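Local atomic coordinates of chloride intracellular channel exc-4 (Caenorhabditis elegans, PDB entry 2YV9), a protein that may insert into membranes to form chloride channels and is required to regulate the lumen size of the growing excretory canal. Residues Asp37-Cys40 / Gln41-Trp44; Cys165-Leu168 / Ser169-Asp172. One frame throughout, in Å; residues are numbered along the deposited sequence.

Overall arrangement
Contacts 1 and 2 each lie within a single helix, and they come in series along the chain. Contact 1 forms the start of helix 38-52, the crossover helix of the beta-alpha-beta unit made with strands 19-25 and 57-63 in the thioredoxin-like N-terminal domain, and it sits near the centre of the molecule. Contact 2 occupies the middle of helix 155-178 in the helical part of this GST-like fold, farther out. The centres of contact 1 and contact 2 are about 23 Å apart. The nearest atoms of contact 1 and contact 2 are about 13 Å apart, so the two do not touch. Helix 190-210 packs against side chains of both, which places it between the part thought to rearrange for membrane insertion and the all-helical remainder.

Contact 1 (Asp37-Cys40 / Gln41-Trp44)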
ATOM      1  N   ASP A  37      -8.980  -5.467  -7.528  1.00 22.25           N
ATOM      2  CA  ASP A  37      -8.061  -5.217  -6.451  1.00 20.41           C
ATOM      3  C   ASP A  37      -8.884  -4.740  -5.257  1.00 19.77           C
ATOM      4  O   ASP A  37      -9.655  -3.757  -5.384  1.00 23.17           O
ATOM      5  CB  ASP A  37      -6.991  -4.213  -6.854  1.00 23.24           C
ATOM      6  CG  ASP A  37      -6.000  -3.948  -5.745  1.00 29.11           C
ATOM      7  OD1 ASP A  37      -4.854  -4.447  -5.863  1.00 26.85           O
ATOM      8  OD2 ASP A  37      -6.331  -3.229  -4.756  1.00 23.62           O
ATOM      9  N   LEU A  38      -8.725  -5.426  -4.105  1.00 20.19           N
ATOM     10  CA  LEU A  38      -9.580  -5.038  -2.953  1.00 22.83           C
ATOM     11  C   LEU A  38      -9.245  -3.687  -2.327  1.00 24.62           C
ATOM     12  O   LEU A  38     -10.136  -2.963  -1.812  1.00 24.04           O
ATOM     13  CB  LEU A  38      -9.503  -6.116  -1.909  1.00 20.79           C
ATOM     14  CG  LEU A  38     -10.223  -7.411  -2.221  1.00 22.88           C
ATOM     15  CD1 LEU A  38      -9.778  -8.526  -1.233  1.00 22.32           C
ATOM     16  CD2 LEU A  38     -11.728  -7.242  -2.174  1.00 21.16           C
ATOM     17  N   PHE A  39      -7.985  -3.303  -2.377  1.00 20.76           N
ATOM     18  CA  PHE A  39      -7.564  -1.984  -1.821  1.00 22.31           C
ATOM     19  C   PHE A  39      -8.088  -0.854  -2.704  1.00 21.55           C
ATOM     20  O   PHE A  39      -8.487   0.177  -2.216  1.00 25.30           O
ATOM     21  CB  PHE A  39      -6.071  -1.985  -1.619  1.00 23.45           C
ATOM     22  CG  PHE A  39      -5.649  -3.101  -0.761  1.00 21.98           C
ATOM     23  CD1 PHE A  39      -5.970  -3.093   0.588  1.00 25.57           C
ATOM     24  CD2 PHE A  39      -5.118  -4.244  -1.294  1.00 25.70           C
ATOM     25  CE1 PHE A  39      -5.618  -4.180   1.413  1.00 32.47           C
ATOM     26  CE2 PHE A  39      -4.807  -5.323  -0.464  1.00 27.95           C
ATOM     27  CZ  PHE A  39      -5.044  -5.270   0.877  1.00 28.90           C
ATOM     28  N   CYS A  40      -8.121  -1.084  -4.019  1.00 22.60           N
ATOM     29  CA  CYS A  40      -8.712  -0.087  -4.916  1.00 21.80           C
ATOM     30  C   CYS A  40     -10.210   0.110  -4.606  1.00 19.28           C
ATOM     31  O   CYS A  40     -10.732   1.233  -4.588  1.00 22.19           O
ATOM     32  CB  CYS A  40      -8.579  -0.526  -6.344  1.00 22.28           C
ATOM     33  SG  CYS A  40      -6.813  -0.404  -6.965  1.00 25.23           S
ATOM     34  N   GLN A  41     -10.907  -1.001  -4.428  1.00 21.27           N
ATOM     35  CA  GLN A  41     -12.355  -0.869  -4.117  1.00 20.96           C
ATOM     36  C   GLN A  41     -12.593  -0.213  -2.740  1.00 21.01           C
ATOM     37  O   GLN A  41     -13.505   0.579  -2.568  1.00 21.89           O
ATOM     38  CB  GLN A  41     -13.138  -2.139  -4.171  1.00 19.00           C
ATOM     39  CG  GLN A  41     -14.597  -1.784  -4.291  1.00 19.39           C
ATOM     40  CD  GLN A  41     -15.600  -2.933  -4.517  1.00 19.65           C
ATOM     41  OE1 GLN A  41     -15.254  -4.123  -4.599  1.00 21.66           O
ATOM     42  NE2 GLN A  41     -16.887  -2.559  -4.590  1.00 22.14           N
ATOM     43  N   GLU A  42     -11.785  -0.551  -1.752  1.00 21.59           N
ATOM     44  CA  GLU A  42     -11.882   0.079  -0.424  1.00 19.41           C
ATOM     45  C   GLU A  42     -11.813   1.620  -0.577  1.00 21.68           C
ATOM     46  O   GLU A  42     -12.691   2.327  -0.098  1.00 22.89           O
ATOM     47  CB  GLU A  42     -10.721  -0.386   0.443  1.00 23.48           C
ATOM     48  CG  GLU A  42     -10.647   0.242   1.828  1.00 20.98           C
ATOM     49  CD  GLU A  42      -9.565  -0.334   2.723  1.00 26.24           C
ATOM     50  OE1 GLU A  42      -8.747  -1.171   2.264  1.00 24.28           O
ATOM     51  OE2 GLU A  42      -9.502   0.100   3.893  1.00 21.86           O
ATOM     52  N   PHE A  43     -10.757   2.153  -1.192  1.00 23.07           N
ATOM     53  CA  PHE A  43     -10.620   3.595  -1.281  1.00 21.55           C
ATOM     54  C   PHE A  43     -11.639   4.229  -2.206  1.00 22.31           C
ATOM     55  O   PHE A  43     -12.095   5.371  -1.962  1.00 25.99           O
ATOM     56  CB  PHE A  43      -9.208   4.045  -1.620  1.00 24.68           C
ATOM     57  CG  PHE A  43      -8.226   3.646  -0.589  1.00 20.19           C
ATOM     58  CD1 PHE A  43      -8.433   3.983   0.735  1.00 21.41           C
ATOM     59  CD2 PHE A  43      -7.120   2.898  -0.900  1.00 22.72           C
ATOM     60  CE1 PHE A  43      -7.545   3.586   1.705  1.00 23.94           C
ATOM     61  CE2 PHE A  43      -6.226   2.523   0.086  1.00 20.59           C
ATOM     62  CZ  PHE A  43      -6.436   2.843   1.365  1.00 23.52           C
ATOM     63  N   TRP A  44     -12.013   3.519  -3.263  1.00 20.84           N
ATOM     64  CA  TRP A  44     -13.044   4.051  -4.162  1.00 23.62           C
ATOM     65  C   TRP A  44     -14.335   4.188  -3.378  1.00 20.95           C
ATOM     66  O   TRP A  44     -14.973   5.270  -3.418  1.00 23.32           O
ATOM     67  CB  TRP A  44     -13.206   3.170  -5.381  1.00 22.89           C
ATOM     68  CG  TRP A  44     -14.073   3.702  -6.514  1.00 24.25           C
ATOM     69  CD1 TRP A  44     -14.965   4.755  -6.512  1.00 23.26           C
ATOM     70  CD2 TRP A  44     -14.137   3.119  -7.810  1.00 21.76           C
ATOM     71  NE1 TRP A  44     -15.537   4.877  -7.778  1.00 23.78           N
ATOM     72  CE2 TRP A  44     -15.025   3.884  -8.587  1.00 23.38           C
ATOM     73  CE3 TRP A  44     -13.457   2.046  -8.417  1.00 21.20           C
ATOM     74  CZ2 TRP A  44     -15.327   3.555  -9.899  1.00 22.19           C
ATOM     75  CZ3 TRP A  44     -13.719   1.746  -9.736  1.00 24.35           C
ATOM     76  CH2 TRP A  44     -14.662   2.491 -10.468  1.00 27.15           C
TER
HETATM   77  O   HOH W   1      -9.249  -3.690   1.178  1.00 23.74           O
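The ring of Phe-39 and the carboxylate of Glu-42 approach at a slant, their planes 38° apart, with CD1 of Phe-39 3.8 Å from OE1 of Glu-42. Beyond these segments, Phe-39 touches Asn-94 and, in the crystal assembly, Asp-93 of the second subunit. The ring of Phe-43 leans its CD2 on the backbone oxygen of Phe-39, 3.3 Å away, while its other neighbours include Ile-97 and Ile-101 of helix 94-107. The indole of Trp-44 leads off toward Leu-22 and Ile-34.

Glu-42 reaches the Phe-39 ring with CG anti to its backbone N (chi1 177°) and the chain extended beyond. A water 2.8 Å from Glu-42 OE1 is placed to donate to it, and stands 3.2 Å from Leu-38 O, at best a weak bond, since the water has more acceptors within reach than protons. OE2 forms a salt bridge with Arg-95 of the second subunit; the like charge of Glu-194 in the same chain would probably raise its proton affinity, an effect this arginine offsets.

At the helix start, Asp-37 OD2 accepts from Cys-40 N at 2.9 Å on its anti side, 17° out of the carboxylate plane, and more weakly from Phe-39 N. Behind this cap, Gln-41 N bonds to Asp-37 O at 3.2 Å, and three further i to i+4 bonds follow, ending with Trp-44 N to Cys-40 O at 2.9 Å. The arrangement is an Asp N-cap opening the crossover helix of a thioredoxin-like beta-alpha-beta unit, whose residues from Leu-38 on fall in the segment predicted to become transmembrane after insertion.

Contact 2 (Cys165-Leu168 / Ser169-Asp172); sequences CEQL and SNID
Ser-169 rests its CB on two carbonyl oxygens of the preceding turn, 3.3 Å from both Cys-165 O and Glu-166 O, the first of which also accepts its backbone N. The hydroxyl turns onward along the helix and bonds to Gln-173 NE2, so its polar partner lies one turn later.

Asn-170 comes next, and its side chain folds back over the preceding turn. Chi1 of -68° sets CG opposite the carbonyl carbon, which brings CG to 3.2 Å from Glu-166 O, the acceptor of the Asn-170 backbone N. That closeness is contact alone: neither end of the amide forms a hydrogen bond with this oxygen. ND2 of Asn-170 stands 3.6 Å from both OE1 and NE2 of Gln-167, a contact without a hydrogen bond, with the two amide planes nearly perpendicular at 87°. The Gln-167 chain is bent and touches Asn-125, while Asn-170 touches Arg-122, both on helix 117-140. An alanine in place of Asn-170 would keep the backbone bond but would probably uncover Glu-166 O and leave the Gln-167 amide freer to turn.

Ile-171 lays CG1 at 3.2 Å from Gln-167 O, to which its own N bonds in a nearly straight 170° geometry. Its side chain packs with Leu-168 against Leu-126, Leu-221 and helix 190-210.

Asp-172 closes the run: its N bonds to Leu-168 O at 2.9 Å and its CB lies 3.5 Å from that oxygen. The carboxylate leads away, and OD1 accepts from Leu-221 N near the start of helix 219-228. Four successive i to i+4 bonds thus define a regular alpha-helix that joins helices 117-140, 190-210 and 219-228 in the all-helical domain of a GST-like fold.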
ATOM      1  N   CYS A 165     -16.962 -20.907   6.824  1.00 25.48           N
ATOM      2  CA  CYS A 165     -18.350 -20.878   7.254  1.00 20.85           C
ATOM      3  C   CYS A 165     -18.486 -20.417   8.722  1.00 20.87           C
ATOM      4  O   CYS A 165     -19.366 -19.627   9.059  1.00 26.61           O
ATOM      5  CB  CYS A 165     -18.964 -22.236   7.085  1.00 24.72           C
ATOM      6  SG  CYS A 165     -19.209 -22.629   5.336  1.00 27.42           S
ATOM      7  N   GLU A 166     -17.543 -20.876   9.559  1.00 25.96           N
ATOM      8  CA  GLU A 166     -17.492 -20.407  10.977  1.00 22.56           C
ATOM      9  C   GLU A 166     -17.371 -18.892  11.070  1.00 26.80           C
ATOM     10  O   GLU A 166     -18.045 -18.246  11.875  1.00 29.67           O
ATOM     11  CB  GLU A 166     -16.295 -21.061  11.669  1.00 27.51           C
ATOM     12  CG  GLU A 166     -16.313 -20.854  13.168  1.00 45.90           C
ATOM     13  CD  GLU A 166     -15.114 -21.450  13.889  1.00 51.99           C
ATOM     14  OE1 GLU A 166     -14.307 -22.187  13.267  1.00 54.45           O
ATOM     15  OE2 GLU A 166     -14.985 -21.145  15.097  1.00 50.01           O
ATOM     16  N   GLN A 167     -16.484 -18.296  10.284  1.00 27.26           N
ATOM     17  CA  GLN A 167     -16.264 -16.815  10.347  1.00 29.15           C
ATOM     18  C   GLN A 167     -17.461 -16.027   9.787  1.00 27.06           C
ATOM     19  O   GLN A 167     -17.911 -14.980  10.329  1.00 26.29           O
ATOM     20  CB  GLN A 167     -14.984 -16.427   9.635  1.00 30.24           C
ATOM     21  CG  GLN A 167     -13.759 -17.079  10.203  1.00 29.30           C
ATOM     22  CD  GLN A 167     -13.521 -16.632  11.665  1.00 38.64           C
ATOM     23  OE1 GLN A 167     -13.698 -15.450  12.027  1.00 33.54           O
ATOM     24  NE2 GLN A 167     -13.167 -17.589  12.510  1.00 39.06           N
ATOM     25  N   LEU A 168     -18.011 -16.542   8.696  1.00 22.53           N
ATOM     26  CA  LEU A 168     -19.261 -16.005   8.145  1.00 24.04           C
ATOM     27  C   LEU A 168     -20.363 -16.067   9.204  1.00 25.58           C
ATOM     28  O   LEU A 168     -21.162 -15.124   9.357  1.00 27.68           O
ATOM     29  CB  LEU A 168     -19.687 -16.801   6.899  1.00 21.60           C
ATOM     30  CG  LEU A 168     -18.840 -16.522   5.672  1.00 25.12           C
ATOM     31  CD1 LEU A 168     -19.148 -17.589   4.560  1.00 22.98           C
ATOM     32  CD2 LEU A 168     -19.002 -15.109   5.126  1.00 28.44           C
ATOM     33  N   SER A 169     -20.389 -17.179   9.936  1.00 21.80           N
ATOM     34  CA  SER A 169     -21.344 -17.355  11.031  1.00 24.13           C
ATOM     35  C   SER A 169     -21.088 -16.331  12.136  1.00 26.42           C
ATOM     36  O   SER A 169     -22.033 -15.737  12.638  1.00 25.57           O
ATOM     37  CB  SER A 169     -21.309 -18.743  11.623  1.00 28.86           C
ATOM     38  OG  SER A 169     -22.383 -18.843  12.556  1.00 27.19           O
ATOM     39  N   ASN A 170     -19.817 -16.105  12.466  1.00 26.08           N
ATOM     40  CA  ASN A 170     -19.433 -15.107  13.496  1.00 26.23           C
ATOM     41  C   ASN A 170     -19.890 -13.686  13.127  1.00 31.43           C
ATOM     42  O   ASN A 170     -20.469 -12.955  13.934  1.00 31.12           O
ATOM     43  CB  ASN A 170     -17.940 -15.151  13.755  1.00 32.39           C
ATOM     44  CG  ASN A 170     -17.481 -16.450  14.442  1.00 28.62           C
ATOM     45  OD1 ASN A 170     -18.277 -17.191  15.002  1.00 36.66           O
ATOM     46  ND2 ASN A 170     -16.171 -16.712  14.381  1.00 36.81           N
ATOM     47  N   ILE A 171     -19.680 -13.320  11.878  1.00 24.84           N
ATOM     48  CA  ILE A 171     -20.191 -12.059  11.355  1.00 24.38           C
ATOM     49  C   ILE A 171     -21.734 -11.955  11.335  1.00 26.23           C
ATOM     50  O   ILE A 171     -22.308 -10.914  11.743  1.00 25.93           O
ATOM     51  CB  ILE A 171     -19.551 -11.769   9.975  1.00 25.85           C
ATOM     52  CG1 ILE A 171     -18.002 -11.758  10.081  1.00 26.46           C
ATOM     53  CG2 ILE A 171     -20.085 -10.440   9.429  1.00 23.84           C
ATOM     54  CD1 ILE A 171     -17.271 -11.560   8.723  1.00 24.72           C
ATOM     55  N   ASP A 172     -22.411 -13.014  10.896  1.00 24.28           N
ATOM     56  CA  ASP A 172     -23.853 -13.074  11.032  1.00 22.58           C
ATOM     57  C   ASP A 172     -24.276 -12.783  12.469  1.00 24.82           C
ATOM     58  O   ASP A 172     -25.174 -12.005  12.662  1.00 30.33           O
ATOM     59  CB  ASP A 172     -24.375 -14.441  10.641  1.00 25.49           C
ATOM     60  CG  ASP A 172     -25.891 -14.488  10.536  1.00 29.54           C
ATOM     61  OD1 ASP A 172     -26.498 -13.820   9.681  1.00 26.90           O
ATOM     62  OD2 ASP A 172     -26.491 -15.283  11.306  1.00 41.13           O
TER